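Local coordinates for mandelate racemase / muconate lactonizing enzyme family protein (Agrobacterium tumefaciens, PDB 4DXK) that belongs to the mandelate racemase subgroup of the enolase superfamily and probably catalyses a metal-dependent isomerase or lyase reaction on a carboxylate substrate, at the interface of chains A and B. Coordinates in Å, arbitrary orientation; residue numbers count along the deposited sequence, not the author numbering. Chains: chain A/B, Mandelate racemase / muconate lactonizing enzyme family protein.

The interface of chains A and B. Residues chain A 36, 218, 243, 268-269, 294; chain B 71-72.
B:Tyr71 reaches from its own subunit to the mouth of the chain A barrel, where its phenol OH donates a short hydrogen bond of 2.5 Å to the carboxylate oxygen OE2 of A:Glu268. The hydroxyl meets that oxygen from above the carboxylate, 48° out of its plane, and the carboxylate stands nearly upright to the phenol ring, 84° apart. A:Glu268 is a metal ligand of the enolase-superfamily active site, so the neighbouring subunit probably helps to position it. Water extends the polar contact: water 1 lies 2.7 Å from both B:Tyr71 OH and A:Asp243 OD2, water 3 links the same two groups, and water 2 bonds to A:Glu268 OE2 as well as to the phenol. The ring is fitted by its surroundings, with A:Thr269 CG2 over one face near the rim and the backbone O of A:His218 at the edge by CE1. B:Tyr71 extends this far with CG anti to the backbone N (chi1 -179°).

Apolar packing rests on B:Leu72, whose two methyls divide the work. CD2 lies over the same indole face of A:Trp294 as CD1, near CE3, and comes near A:Thr269 CA, while CD1 also touches A:Phe36 CD2 at 3.7 Å. If this two-fold interface persists in solution, each active site would borrow a tyrosine from its partner. B:Leu72 CD1 sits over the centre of the A:Trp294 indole, 3.5 Å from CE2 at the ring junction.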
# COMPACT_ATOMS: atom_id res chain seq x y z
N PHE A 36 33.09 -23.52 -2.49
CA PHE A 36 33.65 -22.17 -2.71
C PHE A 36 34.41 -21.65 -1.50
O PHE A 36 33.95 -21.75 -0.36
CB PHE A 36 32.62 -21.11 -3.14
CG PHE A 36 32.10 -21.28 -4.54
CD1 PHE A 36 32.96 -21.47 -5.62
CD2 PHE A 36 30.73 -21.22 -4.78
CE1 PHE A 36 32.45 -21.62 -6.91
CE2 PHE A 36 30.22 -21.35 -6.07
CZ PHE A 36 31.08 -21.55 -7.13
N HIS A 218 22.66 -16.65 -13.39
CA HIS A 218 23.79 -16.46 -12.48
C HIS A 218 23.91 -15.04 -11.92
O HIS A 218 25.00 -14.57 -11.62
CB HIS A 218 25.10 -16.86 -13.17
CG HIS A 218 25.24 -18.33 -13.37
ND1 HIS A 218 25.58 -18.89 -14.59
CD2 HIS A 218 25.10 -19.37 -12.51
CE1 HIS A 218 25.65 -20.20 -14.47
NE2 HIS A 218 25.36 -20.52 -13.22
N ASP A 243 17.80 -16.60 -10.83
CA ASP A 243 18.73 -15.52 -10.50
C ASP A 243 18.88 -14.53 -11.66
O ASP A 243 20.00 -14.26 -12.11
CB ASP A 243 20.07 -16.11 -10.05
CG ASP A 243 19.96 -16.79 -8.70
OD1 ASP A 243 19.12 -16.36 -7.91
OD2 ASP A 243 20.72 -17.74 -8.43
N GLU A 268 19.80 -19.80 -4.71
CA GLU A 268 20.92 -20.48 -4.06
C GLU A 268 21.86 -19.49 -3.37
O GLU A 268 22.63 -19.88 -2.49
CB GLU A 268 21.69 -21.30 -5.10
CG GLU A 268 22.43 -20.44 -6.13
CD GLU A 268 22.97 -21.21 -7.32
OE1 GLU A 268 22.25 -22.09 -7.84
OE2 GLU A 268 24.11 -20.93 -7.75
N THR A 269 21.83 -18.23 -3.78
CA THR A 269 22.74 -17.23 -3.21
C THR A 269 22.25 -16.61 -1.90
O THR A 269 23.01 -15.88 -1.27
CB THR A 269 23.07 -16.07 -4.20
OG1 THR A 269 21.93 -15.23 -4.38
CG2 THR A 269 23.52 -16.62 -5.54
N TRP A 294 25.04 -23.42 1.69
CA TRP A 294 25.22 -21.97 1.57
C TRP A 294 24.17 -21.19 2.36
O TRP A 294 24.29 -19.97 2.46
CB TRP A 294 25.13 -21.53 0.09
CG TRP A 294 26.20 -22.09 -0.80
CD1 TRP A 294 27.37 -22.68 -0.41
CD2 TRP A 294 26.19 -22.13 -2.24
NE1 TRP A 294 28.09 -23.08 -1.51
CE2 TRP A 294 27.39 -22.74 -2.65
CE3 TRP A 294 25.30 -21.67 -3.22
CZ2 TRP A 294 27.71 -22.94 -3.99
CZ3 TRP A 294 25.62 -21.87 -4.55
CH2 TRP A 294 26.82 -22.49 -4.93
N TYR B 71 30.03 -13.81 -5.86
CA TYR B 71 28.83 -14.52 -6.25
C TYR B 71 28.03 -14.91 -5.00
O TYR B 71 26.80 -14.89 -4.99
CB TYR B 71 29.21 -15.77 -7.04
CG TYR B 71 28.04 -16.57 -7.51
CD1 TYR B 71 27.20 -16.08 -8.51
CD2 TYR B 71 27.76 -17.81 -6.97
CE1 TYR B 71 26.12 -16.81 -8.95
CE2 TYR B 71 26.67 -18.56 -7.40
CZ TYR B 71 25.85 -18.04 -8.39
OH TYR B 71 24.77 -18.77 -8.83
N LEU B 72 28.77 -15.25 -3.94
CA LEU B 72 28.20 -15.52 -2.62
C LEU B 72 28.75 -14.54 -1.61
O LEU B 72 29.82 -13.97 -1.81
CB LEU B 72 28.56 -16.94 -2.17
CG LEU B 72 28.13 -18.08 -3.07
CD1 LEU B 72 28.52 -19.41 -2.44
CD2 LEU B 72 26.64 -18.06 -3.35
O HOH W 1 23.05 -16.69 -9.24
O HOH W 2 24.43 -21.62 -10.22
O HOH W 3 22.13 -19.37 -10.00